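Local atomic coordinates of ATP-dependent 6-phosphofructokinase isozyme 2 (PDB entry 3UMO), a protein that catalyses the magnesium-dependent transfer of phosphate from ATP to fructose 6-phosphate, giving fructose 1,6-bisphosphate, and is inhibited by a second, allosteric ATP. Residues Y5-A10 / R119-Q124; R197-P202 / R206-E211; I239-P244 / E274-G279. All blocks are in the same frame, centred on the assembly; numbering follows the deposited sequence.

Contact 1 of 3, residues Y5-A10 / R119-Q124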
ATOM      1  N   TYR A   5      25.533   5.750  31.950  1.00 22.97           N
ATOM      2  CA  TYR A   5      24.225   5.201  32.264  1.00 24.31           C
ATOM      3  C   TYR A   5      23.218   5.695  31.244  1.00 23.08           C
ATOM      4  O   TYR A   5      23.391   6.771  30.662  1.00 20.93           O
ATOM      5  CB  TYR A   5      23.785   5.644  33.662  1.00 22.62           C
ATOM      6  CG  TYR A   5      24.676   5.145  34.777  1.00 22.05           C
ATOM      7  CD1 TYR A   5      25.839   5.822  35.116  1.00 24.80           C
ATOM      8  CD2 TYR A   5      24.348   4.001  35.494  1.00 29.22           C
ATOM      9  CE1 TYR A   5      26.661   5.365  36.134  1.00 27.53           C
ATOM     10  CE2 TYR A   5      25.161   3.540  36.516  1.00 30.90           C
ATOM     11  CZ  TYR A   5      26.314   4.226  36.828  1.00 31.01           C
ATOM     12  OH  TYR A   5      27.119   3.774  37.849  1.00 35.48           O
ATOM     13  N   THR A   6      22.159   4.923  31.021  1.00 19.27           N
ATOM     14  CA  THR A   6      21.060   5.418  30.198  1.00 20.51           C
ATOM     15  C   THR A   6      19.740   5.303  30.943  1.00 22.00           C
ATOM     16  O   THR A   6      19.595   4.487  31.867  1.00 23.48           O
ATOM     17  CB  THR A   6      20.942   4.700  28.832  1.00 21.53           C
ATOM     18  OG1 THR A   6      20.384   3.395  29.019  1.00 24.16           O
ATOM     19  CG2 THR A   6      22.297   4.612  28.128  1.00 22.71           C
ATOM     20  N   LEU A   7      18.784   6.131  30.546  1.00 21.32           N
ATOM     21  CA  LEU A   7      17.476   6.137  31.180  1.00 22.83           C
ATOM     22  C   LEU A   7      16.387   6.037  30.126  1.00 21.61           C
ATOM     23  O   LEU A   7      16.330   6.858  29.204  1.00 22.66           O
ATOM     24  CB  LEU A   7      17.286   7.407  32.016  1.00 22.47           C
ATOM     25  CG  LEU A   7      15.908   7.535  32.663  1.00 23.04           C
ATOM     26  CD1 LEU A   7      15.682   6.400  33.651  1.00 23.66           C
ATOM     27  CD2 LEU A   7      15.758   8.890  33.348  1.00 22.49           C
ATOM     28  N   THR A   8      15.530   5.026  30.258  1.00 19.84           N
ATOM     29  CA  THR A   8      14.441   4.798  29.310  1.00 16.98           C
ATOM     30  C   THR A   8      13.134   4.751  30.073  1.00 22.49           C
ATOM     31  O   THR A   8      12.801   3.729  30.673  1.00 22.36           O
ATOM     32  CB  THR A   8      14.613   3.465  28.564  1.00 23.44           C
ATOM     33  OG1 THR A   8      15.910   3.425  27.971  1.00 22.46           O
ATOM     34  CG2 THR A   8      13.561   3.317  27.461  1.00 23.99           C
ATOM     35  N   LEU A   9      12.396   5.858  30.074  1.00 19.02           N
ATOM     36  CA  LEU A   9      11.149   5.907  30.822  1.00 20.61           C
ATOM     37  C   LEU A   9      10.054   5.106  30.133  1.00 24.14           C
ATOM     38  O   LEU A   9       9.101   4.664  30.778  1.00 21.29           O
ATOM     39  CB  LEU A   9      10.703   7.352  31.047  1.00 21.81           C
ATOM     40  CG  LEU A   9      11.640   8.201  31.904  1.00 23.53           C
ATOM     41  CD1 LEU A   9      11.167   9.647  31.917  1.00 25.92           C
ATOM     42  CD2 LEU A   9      11.748   7.641  33.320  1.00 24.73           C
ATOM     43  N   ALA A  10      10.207   4.901  28.826  1.00 22.61           N
ATOM     44  CA  ALA A  10       9.249   4.102  28.064  1.00 22.09           C
ATOM     45  C   ALA A  10       9.934   2.975  27.306  1.00 21.92           C
ATOM     46  O   ALA A  10      10.087   3.049  26.086  1.00 23.08           O
ATOM     47  CB  ALA A  10       8.465   4.983  27.094  1.00 23.30           C
ATOM     48  N   ARG A 119       9.620   8.307  41.137  1.00 26.67           N
ATOM     49  CA  ARG A 119      10.527   8.673  42.221  1.00 25.79           C
ATOM     50  C   ARG A 119      11.563   7.574  42.468  1.00 25.01           C
ATOM     51  O   ARG A 119      12.704   7.859  42.833  1.00 25.08           O
ATOM     52  CB  ARG A 119       9.756   8.990  43.506  1.00 26.54           C
ATOM     53  CG  ARG A 119       9.143  10.387  43.529  1.00 28.80           C
ATOM     54  CD  ARG A 119       8.470  10.679  44.868  1.00 32.01           C
ATOM     55  NE  ARG A 119       7.255   9.886  45.032  1.00 38.88           N
ATOM     56  CZ  ARG A 119       6.028  10.348  44.816  1.00 29.24           C
ATOM     57  NH1 ARG A 119       5.845  11.613  44.456  1.00 32.36           N
ATOM     58  NH2 ARG A 119       4.981   9.548  44.989  1.00 32.97           N
ATOM     59  N   GLN A 120      11.164   6.320  42.271  1.00 26.56           N
ATOM     60  CA  GLN A 120      12.103   5.204  42.385  1.00 29.62           C
ATOM     61  C   GLN A 120      13.169   5.268  41.304  1.00 26.50           C
ATOM     62  O   GLN A 120      14.339   4.953  41.547  1.00 29.83           O
ATOM     63  CB  GLN A 120      11.372   3.867  42.295  1.00 25.38           C
ATOM     64  CG  GLN A 120      10.591   3.508  43.548  1.00 29.28           C
ATOM     65  CD  GLN A 120       9.923   2.161  43.427  1.00 36.49           C
ATOM     66  OE1 GLN A 120      10.589   1.143  43.231  1.00 33.72           O
ATOM     67  NE2 GLN A 120       8.598   2.146  43.528  1.00 35.49           N
ATOM     68  N   LEU A 121      12.755   5.669  40.108  1.00 26.57           N
ATOM     69  CA  LEU A 121      13.681   5.816  38.992  1.00 27.09           C
ATOM     70  C   LEU A 121      14.623   6.982  39.264  1.00 25.24           C
ATOM     71  O   LEU A 121      15.826   6.898  39.014  1.00 26.71           O
ATOM     72  CB  LEU A 121      12.915   6.026  37.687  1.00 26.25           C
ATOM     73  CG  LEU A 121      12.264   4.763  37.117  1.00 27.36           C
ATOM     74  CD1 LEU A 121      11.160   5.109  36.132  1.00 27.75           C
ATOM     75  CD2 LEU A 121      13.310   3.888  36.441  1.00 30.72           C
ATOM     76  N   GLU A 122      14.061   8.064  39.792  1.00 25.12           N
ATOM     77  CA  GLU A 122      14.836   9.234  40.184  1.00 26.75           C
ATOM     78  C   GLU A 122      15.893   8.856  41.227  1.00 28.43           C
ATOM     79  O   GLU A 122      17.032   9.320  41.165  1.00 27.61           O
ATOM     80  CB  GLU A 122      13.890  10.300  40.745  1.00 32.77           C
ATOM     81  CG  GLU A 122      14.353  11.734  40.591  1.00 53.39           C
ATOM     82  CD  GLU A 122      13.201  12.719  40.712  1.00 59.23           C
ATOM     83  OE1 GLU A 122      12.040  12.265  40.842  1.00 55.49           O
ATOM     84  OE2 GLU A 122      13.453  13.941  40.675  1.00 65.70           O
ATOM     85  N   GLU A 123      15.513   8.001  42.174  1.00 22.81           N
ATOM     86  CA  GLU A 123      16.438   7.526  43.205  1.00 28.38           C
ATOM     87  C   GLU A 123      17.622   6.781  42.586  1.00 30.24           C
ATOM     88  O   GLU A 123      18.765   6.961  43.015  1.00 31.29           O
ATOM     89  CB  GLU A 123      15.709   6.636  44.221  1.00 35.06           C
ATOM     90  CG  GLU A 123      16.564   6.193  45.393  1.00 38.74           C
ATOM     91  CD  GLU A 123      15.768   5.440  46.442  1.00 43.88           C
ATOM     92  OE1 GLU A 123      14.733   4.832  46.086  1.00 41.05           O
ATOM     93  OE2 GLU A 123      16.175   5.460  47.619  1.00 50.57           O
ATOM     94  N   GLN A 124      17.344   5.961  41.575  1.00 29.56           N
ATOM     95  CA  GLN A 124      18.397   5.232  40.869  1.00 33.14           C
ATOM     96  C   GLN A 124      19.373   6.194  40.198  1.00 30.24           C
ATOM     97  O   GLN A 124      20.589   6.025  40.283  1.00 33.08           O
ATOM     98  CB  GLN A 124      17.803   4.284  39.820  1.00 34.14           C
ATOM     99  CG  GLN A 124      17.206   3.003  40.396  1.00 43.52           C
ATOM    100  CD  GLN A 124      18.196   2.220  41.244  1.00 48.47           C
ATOM    101  OE1 GLN A 124      17.913   1.882  42.394  1.00 59.39           O
ATOM    102  NE2 GLN A 124      19.363   1.926  40.679  1.00 49.86           N
TER

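Contact 2 of 3, residues R197-P202 / R206-E211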
ATOM      1  N   ARG A 197       9.373  26.485  14.702  1.00 34.72           N
ATOM      2  CA  ARG A 197       9.236  27.096  13.385  1.00 40.48           C
ATOM      3  C   ARG A 197       9.633  26.125  12.282  1.00 37.10           C
ATOM      4  O   ARG A 197      10.424  25.197  12.505  1.00 32.77           O
ATOM      5  CB  ARG A 197      10.028  28.413  13.281  1.00 45.18           C
ATOM      6  CG  ARG A 197      11.527  28.282  13.495  1.00 40.03           C
ATOM      7  CD  ARG A 197      12.245  29.602  13.236  1.00 39.91           C
ATOM      8  NE  ARG A 197      13.680  29.502  13.493  1.00 39.36           N
ATOM      9  CZ  ARG A 197      14.240  29.710  14.680  1.00 37.53           C
ATOM     10  NH1 ARG A 197      13.483  30.035  15.721  1.00 50.69           N
ATOM     11  NH2 ARG A 197      15.554  29.600  14.829  1.00 42.89           N
ATOM     12  N   GLU A 198       9.055  26.319  11.101  1.00 33.69           N
ATOM     13  CA  GLU A 198       9.466  25.555   9.930  1.00 42.44           C
ATOM     14  C   GLU A 198      10.891  25.946   9.572  1.00 40.33           C
ATOM     15  O   GLU A 198      11.243  27.126   9.609  1.00 47.46           O
ATOM     16  CB  GLU A 198       8.540  25.826   8.743  1.00 53.26           C
ATOM     17  CG  GLU A 198       7.273  24.992   8.749  1.00 66.04           C
ATOM     18  CD  GLU A 198       7.568  23.508   8.653  1.00 75.90           C
ATOM     19  OE1 GLU A 198       8.090  23.073   7.605  1.00 73.48           O
ATOM     20  OE2 GLU A 198       7.289  22.780   9.630  1.00 81.22           O
ATOM     21  N   LEU A 199      11.718  24.960   9.238  1.00 29.42           N
ATOM     22  CA  LEU A 199      13.099  25.240   8.870  1.00 24.26           C
ATOM     23  C   LEU A 199      13.245  25.031   7.369  1.00 30.16           C
ATOM     24  O   LEU A 199      13.697  23.979   6.910  1.00 33.74           O
ATOM     25  CB  LEU A 199      14.055  24.334   9.645  1.00 24.55           C
ATOM     26  CG  LEU A 199      13.927  24.393  11.169  1.00 28.65           C
ATOM     27  CD1 LEU A 199      14.776  23.310  11.824  1.00 31.21           C
ATOM     28  CD2 LEU A 199      14.309  25.769  11.696  1.00 30.49           C
ATOM     29  N   THR A 200      12.857  26.048   6.612  1.00 26.47           N
ATOM     30  CA  THR A 200      12.688  25.929   5.171  1.00 27.72           C
ATOM     31  C   THR A 200      13.825  26.557   4.375  1.00 28.13           C
ATOM     32  O   THR A 200      13.914  26.362   3.163  1.00 32.22           O
ATOM     33  CB  THR A 200      11.381  26.598   4.723  1.00 39.07           C
ATOM     34  OG1 THR A 200      11.388  27.969   5.133  1.00 31.65           O
ATOM     35  CG2 THR A 200      10.176  25.900   5.340  1.00 46.94           C
ATOM     36  N   GLN A 201      14.679  27.322   5.047  1.00 23.09           N
ATOM     37  CA  GLN A 201      15.775  28.011   4.371  1.00 23.38           C
ATOM     38  C   GLN A 201      17.089  27.287   4.635  1.00 23.23           C
ATOM     39  O   GLN A 201      17.239  26.649   5.680  1.00 23.48           O
ATOM     40  CB  GLN A 201      15.852  29.462   4.837  1.00 23.38           C
ATOM     41  CG  GLN A 201      14.520  30.205   4.736  1.00 24.65           C
ATOM     42  CD  GLN A 201      13.939  30.179   3.330  1.00 31.68           C
ATOM     43  OE1 GLN A 201      12.868  29.613   3.088  1.00 32.42           O
ATOM     44  NE2 GLN A 201      14.642  30.797   2.396  1.00 28.51           N
ATOM     45  N   PRO A 202      18.044  27.384   3.689  1.00 24.13           N
ATOM     46  CA  PRO A 202      19.285  26.602   3.786  1.00 20.10           C
ATOM     47  C   PRO A 202      20.000  26.714   5.136  1.00 19.84           C
ATOM     48  O   PRO A 202      20.454  25.694   5.668  1.00 21.70           O
ATOM     49  CB  PRO A 202      20.152  27.194   2.671  1.00 20.44           C
ATOM     50  CG  PRO A 202      19.163  27.632   1.634  1.00 26.15           C
ATOM     51  CD  PRO A 202      17.980  28.158   2.434  1.00 29.72           C
ATOM     52  N   ARG A 206      21.250  25.304  10.996  1.00 20.31           N
ATOM     53  CA  ARG A 206      22.435  25.790  11.701  1.00 24.48           C
ATOM     54  C   ARG A 206      22.090  26.909  12.674  1.00 24.42           C
ATOM     55  O   ARG A 206      22.524  26.901  13.827  1.00 24.12           O
ATOM     56  CB  ARG A 206      23.494  26.292  10.718  1.00 29.27           C
ATOM     57  CG  ARG A 206      24.851  26.550  11.371  1.00 35.93           C
ATOM     58  CD  ARG A 206      25.600  27.675  10.689  1.00 41.34           C
ATOM     59  NE  ARG A 206      25.151  28.981  11.167  1.00 61.16           N
ATOM     60  CZ  ARG A 206      25.036  30.060  10.401  1.00 67.57           C
ATOM     61  NH1 ARG A 206      25.328  29.995   9.109  1.00 64.87           N
ATOM     62  NH2 ARG A 206      24.622  31.205  10.927  1.00 73.12           N
ATOM     63  N   LYS A 207      21.311  27.875  12.207  1.00 22.82           N
ATOM     64  CA  LYS A 207      20.907  28.992  13.053  1.00 22.48           C
ATOM     65  C   LYS A 207      20.122  28.530  14.276  1.00 24.92           C
ATOM     66  O   LYS A 207      20.364  29.000  15.384  1.00 28.81           O
ATOM     67  CB  LYS A 207      20.112  30.017  12.251  1.00 26.27           C
ATOM     68  CG  LYS A 207      20.994  30.865  11.355  1.00 29.63           C
ATOM     69  CD  LYS A 207      20.186  31.750  10.427  1.00 40.45           C
ATOM     70  CE  LYS A 207      21.114  32.482   9.468  1.00 49.55           C
ATOM     71  NZ  LYS A 207      20.379  33.137   8.350  1.00 56.97           N
ATOM     72  N   ALA A 208      19.188  27.608  14.070  1.00 21.70           N
ATOM     73  CA  ALA A 208      18.412  27.056  15.177  1.00 23.88           C
ATOM     74  C   ALA A 208      19.309  26.352  16.193  1.00 23.60           C
ATOM     75  O   ALA A 208      19.138  26.513  17.400  1.00 23.62           O
ATOM     76  CB  ALA A 208      17.350  26.097  14.654  1.00 23.13           C
ATOM     77  N   ALA A 209      20.254  25.555  15.699  1.00 20.67           N
ATOM     78  CA  ALA A 209      21.185  24.856  16.577  1.00 20.11           C
ATOM     79  C   ALA A 209      22.018  25.853  17.385  1.00 28.26           C
ATOM     80  O   ALA A 209      22.205  25.685  18.592  1.00 29.98           O
ATOM     81  CB  ALA A 209      22.091  23.939  15.770  1.00 19.35           C
ATOM     82  N   GLN A 210      22.505  26.894  16.713  1.00 27.81           N
ATOM     83  CA  GLN A 210      23.317  27.896  17.390  0.53 31.37           C
ATOM     84  C   GLN A 210      22.500  28.650  18.435  1.00 32.11           C
ATOM     85  O   GLN A 210      23.030  29.022  19.479  1.00 33.55           O
ATOM     86  CB  GLN A 210      23.946  28.870  16.393  0.53 34.65           C
ATOM     87  CG  GLN A 210      25.115  29.663  16.969  0.53 34.42           C
ATOM     88  CD  GLN A 210      26.313  28.784  17.293  0.53 37.00           C
ATOM     89  OE1 GLN A 210      26.877  28.135  16.410  0.53 41.41           O
ATOM     90  NE2 GLN A 210      26.704  28.754  18.563  0.53 28.43           N
ATOM     91  N   GLU A 211      21.214  28.847  18.156  1.00 29.20           N
ATOM     92  CA  GLU A 211      20.301  29.544  19.061  1.00 31.52           C
ATOM     93  C   GLU A 211      20.208  28.809  20.399  1.00 32.41           C
ATOM     94  O   GLU A 211      20.205  29.427  21.471  1.00 37.37           O
ATOM     95  CB  GLU A 211      18.922  29.626  18.403  1.00 38.76           C
ATOM     96  CG  GLU A 211      17.922  30.559  19.055  1.00 59.07           C
ATOM     97  CD  GLU A 211      16.542  30.457  18.418  1.00 70.07           C
ATOM     98  OE1 GLU A 211      16.459  30.350  17.173  1.00 65.57           O
ATOM     99  OE2 GLU A 211      15.542  30.470  19.167  1.00 76.71           O
TER
HETATM  100  O   HOH W   1      21.576  24.908   8.075  1.00 25.87           O

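Contact 3 of 3, residues I239-P244 / E274-G279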
ATOM      1  N   ILE A 239      30.295  22.177  12.604  1.00 25.83           N
ATOM      2  CA  ILE A 239      30.790  21.267  11.590  1.00 30.15           C
ATOM      3  C   ILE A 239      29.664  20.426  11.027  1.00 36.14           C
ATOM      4  O   ILE A 239      28.714  20.078  11.740  1.00 27.02           O
ATOM      5  CB  ILE A 239      31.860  20.325  12.153  1.00 28.33           C
ATOM      6  CG1 ILE A 239      31.338  19.618  13.402  1.00 29.72           C
ATOM      7  CG2 ILE A 239      33.156  21.079  12.463  1.00 39.44           C
ATOM      8  CD1 ILE A 239      31.874  18.228  13.559  1.00 41.41           C
ATOM      9  N   GLN A 240      29.763  20.110   9.740  1.00 28.83           N
ATOM     10  CA  GLN A 240      28.861  19.137   9.158  1.00 20.13           C
ATOM     11  C   GLN A 240      29.674  17.932   8.730  1.00 19.73           C
ATOM     12  O   GLN A 240      30.768  18.062   8.165  1.00 21.96           O
ATOM     13  CB  GLN A 240      28.058  19.694   7.970  1.00 35.54           C
ATOM     14  CG  GLN A 240      27.074  18.646   7.411  1.00 48.39           C
ATOM     15  CD  GLN A 240      26.026  19.202   6.454  1.00 51.34           C
ATOM     16  OE1 GLN A 240      25.944  20.412   6.227  1.00 51.74           O
ATOM     17  NE2 GLN A 240      25.210  18.303   5.889  1.00 32.50           N
ATOM     18  N   VAL A 241      29.142  16.758   9.021  1.00 18.50           N
ATOM     19  CA  VAL A 241      29.786  15.522   8.617  1.00 17.27           C
ATOM     20  C   VAL A 241      28.790  14.719   7.799  1.00 17.74           C
ATOM     21  O   VAL A 241      27.674  14.467   8.253  1.00 22.29           O
ATOM     22  CB  VAL A 241      30.236  14.712   9.838  1.00 17.58           C
ATOM     23  CG1 VAL A 241      30.761  13.336   9.401  1.00 22.27           C
ATOM     24  CG2 VAL A 241      31.305  15.473  10.601  1.00 20.31           C
ATOM     25  N   VAL A 242      29.195  14.332   6.591  1.00 16.64           N
ATOM     26  CA  VAL A 242      28.332  13.571   5.689  1.00 19.78           C
ATOM     27  C   VAL A 242      28.869  12.145   5.564  1.00 16.06           C
ATOM     28  O   VAL A 242      30.076  11.951   5.417  1.00 22.26           O
ATOM     29  CB  VAL A 242      28.297  14.247   4.306  1.00 23.46           C
ATOM     30  CG1 VAL A 242      27.217  13.641   3.405  1.00 20.75           C
ATOM     31  CG2 VAL A 242      28.064  15.741   4.485  1.00 25.69           C
ATOM     32  N   PRO A 243      27.977  11.141   5.633  1.00 18.96           N
ATOM     33  CA  PRO A 243      28.419   9.750   5.500  1.00 18.24           C
ATOM     34  C   PRO A 243      28.919   9.472   4.092  1.00 18.08           C
ATOM     35  O   PRO A 243      28.588  10.205   3.153  1.00 18.26           O
ATOM     36  CB  PRO A 243      27.132   8.937   5.718  1.00 22.68           C
ATOM     37  CG  PRO A 243      26.079   9.900   6.131  1.00 22.38           C
ATOM     38  CD  PRO A 243      26.514  11.259   5.718  1.00 21.19           C
ATOM     39  N   PRO A 244      29.704   8.402   3.931  1.00 17.81           N
ATOM     40  CA  PRO A 244      30.117   7.998   2.586  1.00 20.26           C
ATOM     41  C   PRO A 244      28.920   7.492   1.787  1.00 18.87           C
ATOM     42  O   PRO A 244      27.897   7.119   2.378  1.00 22.71           O
ATOM     43  CB  PRO A 244      31.115   6.860   2.851  1.00 22.29           C
ATOM     44  CG  PRO A 244      30.800   6.371   4.219  1.00 26.04           C
ATOM     45  CD  PRO A 244      30.312   7.566   4.981  1.00 22.72           C
ATOM     46  N   GLU A 274      35.520  14.965  16.384  1.00 22.09           N
ATOM     47  CA  GLU A 274      35.706  13.537  16.597  1.00 24.57           C
ATOM     48  C   GLU A 274      34.392  12.907  17.046  1.00 24.53           C
ATOM     49  O   GLU A 274      34.027  11.814  16.607  1.00 22.45           O
ATOM     50  CB  GLU A 274      36.802  13.306  17.641  1.00 30.90           C
ATOM     51  CG  GLU A 274      37.221  11.860  17.796  1.00 47.43           C
ATOM     52  CD  GLU A 274      38.594  11.718  18.430  1.00 58.90           C
ATOM     53  OE1 GLU A 274      39.435  12.625  18.238  1.00 62.62           O
ATOM     54  OE2 GLU A 274      38.829  10.703  19.118  1.00 58.86           O
ATOM     55  N   MET A 275      33.676  13.624  17.910  1.00 22.11           N
ATOM     56  CA  MET A 275      32.384  13.162  18.400  1.00 21.21           C
ATOM     57  C   MET A 275      31.357  13.004  17.273  1.00 22.34           C
ATOM     58  O   MET A 275      30.696  11.971  17.173  1.00 22.26           O
ATOM     59  CB  MET A 275      31.853  14.128  19.462  1.00 24.75           C
ATOM     60  CG  MET A 275      30.579  13.664  20.127  1.00 25.52           C
ATOM     61  SD  MET A 275      29.907  14.940  21.197  1.00 30.05           S
ATOM     62  CE  MET A 275      29.381  16.144  19.990  1.00 41.77           C
ATOM     63  N   VAL A 276      31.216  14.024  16.432  1.00 21.11           N
ATOM     64  CA  VAL A 276      30.226  13.980  15.352  1.00 20.16           C
ATOM     65  C   VAL A 276      30.619  12.958  14.288  1.00 21.44           C
ATOM     66  O   VAL A 276      29.770  12.224  13.769  1.00 18.95           O
ATOM     67  CB  VAL A 276      29.985  15.381  14.725  1.00 21.19           C
ATOM     68  CG1 VAL A 276      29.048  15.293  13.529  1.00 20.41           C
ATOM     69  CG2 VAL A 276      29.412  16.343  15.773  1.00 23.35           C
ATOM     70  N   ARG A 277      31.909  12.890  13.980  1.00 19.19           N
ATOM     71  CA  ARG A 277      32.384  11.904  13.018  1.00 21.86           C
ATOM     72  C   ARG A 277      32.060  10.481  13.464  1.00 24.89           C
ATOM     73  O   ARG A 277      31.571   9.684  12.676  1.00 23.68           O
ATOM     74  CB  ARG A 277      33.888  12.024  12.797  1.00 24.45           C
ATOM     75  CG  ARG A 277      34.303  13.200  11.956  1.00 22.36           C
ATOM     76  CD  ARG A 277      35.777  13.059  11.572  1.00 23.65           C
ATOM     77  NE  ARG A 277      36.379  14.299  11.085  1.00 43.94           N
ATOM     78  CZ  ARG A 277      36.056  14.900   9.944  1.00 62.69           C
ATOM     79  NH1 ARG A 277      35.118  14.392   9.153  1.00 68.78           N
ATOM     80  NH2 ARG A 277      36.672  16.022   9.594  1.00 67.96           N
ATOM     81  N   PHE A 278      32.345  10.169  14.725  1.00 19.77           N
ATOM     82  CA  PHE A 278      32.095   8.833  15.244  1.00 23.52           C
ATOM     83  C   PHE A 278      30.592   8.580  15.303  1.00 16.67           C
ATOM     84  O   PHE A 278      30.128   7.471  15.027  1.00 18.05           O
ATOM     85  CB  PHE A 278      32.723   8.672  16.630  1.00 24.50           C
ATOM     86  CG  PHE A 278      32.876   7.244  17.065  1.00 21.84           C
ATOM     87  CD1 PHE A 278      33.582   6.343  16.284  1.00 26.30           C
ATOM     88  CD2 PHE A 278      32.340   6.806  18.268  1.00 21.16           C
ATOM     89  CE1 PHE A 278      33.735   5.024  16.683  1.00 26.97           C
ATOM     90  CE2 PHE A 278      32.490   5.478  18.673  1.00 20.99           C
ATOM     91  CZ  PHE A 278      33.186   4.591  17.879  1.00 26.66           C
ATOM     92  N   GLY A 279      29.829   9.620  15.637  1.00 18.39           N
ATOM     93  CA  GLY A 279      28.376   9.529  15.639  1.00 18.20           C
ATOM     94  C   GLY A 279      27.820   9.189  14.261  1.00 20.06           C
ATOM     95  O   GLY A 279      26.972   8.301  14.121  1.00 18.37           O
TER

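Contact 1 of 3, residues Y5-A10 / R119-Q124
Leu121, on helix 115-125, sends its two methyls against Leu9 and Leu7, which lie just past and at the end of strand 4-7. The apolar contacts carry everything. The closer one joins Leu9 CD2 to Leu121 CD1 at 3.8 Å, the two side chains crossing obliquely. The first bond of the Leu9 side chain points to one side of the helix; with CG anti to its carbonyl carbon (chi1 -64°) and chi2 at 174°, CD2 ends nearer to it. The other methyl of Leu121, CD2, lies 4.4 Å from Leu7 CD1, a looser touch. Leu121 therefore forks over the strand end and the loop after it, one branch for each leucine.

No hydrogen bond passes between the segments; backbone polarity is settled within each structural layer. Helix 119-124 keeps its own ladder, as in Glu123 N to Arg119 O at 2.9 Å, while Tyr5 and Leu7 pair with strand 133-137 and Thr6 with strand 55-61. Strand 4-7 is thus an inner strand of the parallel sheet at the centre of the ribokinase-like alpha/beta fold, and helix 115-125 covers one of its faces. Leu121 also rests on Pro60 of strand 55-61 and Val83 of the outer strand 80-84.

Because all three leucines are buried and meet only through methyl groups, helix and sheet are held here by dispersion and exclusion of water, without directional bonds.

Contact 2 of 3, residues R197-P202 / R206-E211
Arg197 and Glu211 reach for each other from opposite directions, the arginine out of the loop after helix 188-195 and the glutamate from helix 204-214. Their flat ends are nearly coplanar, guanidinium and carboxylate planes 12° apart, and the carboxylate sits at the guanidinium edge. A single oxygen takes both donors. Arg197 NH2 meets Glu211 OE1 at 2.6 Å, in a nearly straight bond that runs nearly along the C-O axis of the carboxylate. Arg197 NH1 reaches the same Glu211 OE1 only weakly, at 3.3 Å. Both donors thus converge on one carboxylate oxygen instead of pairing with one each; Glu211 OE2 stays 4.0 Å from Arg197 NH1. CG of Arg197 stands between its backbone N and carbonyl carbon (chi1 61°), and from there the chain runs extended to NE, spanning the distance to the helix.

Beside the bridge is one loose apolar touch. Ala208, one turn before Glu211, brings CB within 4.3 Å of Leu199 CD2, and Arg197 NH2 lies 3.8 Å from Ala208 CA, in an oblique position. The unit is a helix-loop-helix connection of the ribokinase-like fold, in which the loop folds back along the second helix; Leu191 of the first helix touches both Leu199 and Ala208.

At the other end of the loop a water links the two segments, donating to Pro202 O at 2.8 Å and accepting from Arg206 N, inside the first turn of helix 204-214. Pro202 itself packs on Tyr306 of the second subunit.

Contact 3 of 3, residues I239-P244 / E274-G279
Val241 turns its side chain from strand 238-241 onto helix 272-286, where Val276 and Arg277 receive it. Its CB already lies 3.9 Å from Val276 CG1. Farther out, CG1 stands anti to the backbone N (chi1 173°), which leaves CG2 anti to the carbonyl carbon. CG2 does most of the touching: it approaches Val276 CG1 to 3.7 Å and Arg277 CG to 4.0 Å, wedging between two consecutive helix residues. The two valines slide past each other in opposite directions, while the Arg277 chain crosses Val241 at about a right angle. What Val241 meets of this arginine is chiefly its aliphatic part; the charged end is engaged by Glu273 in a salt bridge.

Strand 238-241 is an outermost strand, within this chain, of the three-stranded antiparallel sheet in this ribokinase-family kinase, bonded through Ile239 and Val241 to strand 230-233. The helix runs almost along it, the axes of the short segments inclined by 21° and 8.6 Å apart at closest approach, so the alternate residues Ile239 and Val241 both reach Val276.

Two residues earlier, Ile239 reaches tip to tip for Val276, its CD1 coming 3.6 Å from Val276 CB. Beyond the helix segment Val241 continues onto Val280, an ATP-binding residue. On the other side of the strand Gln240 packs on Val242 of the second subunit.

In the fold
All three contacts belong to one PfkB-family kinase chain and follow one another along the sequence, but none touches another. Contacts 2 and 3 are the closer pair, centres 19 Å apart and nearest atoms about 7 Å, and both reach the second subunit. Contact 1 lies on the opposite side of the chain's centre from contact 3, the centres 30 Å apart. Its leucines lie near residues that bind the sugar substrate: the Leu9 side chain is about 7 Å from that of Ser139. Contact 3 approaches the nucleotide, with the Val241 side chain about 7 Å from a bound ATP. In contact 2 the side chain of Leu199 is about 12 Å from a bound ATP.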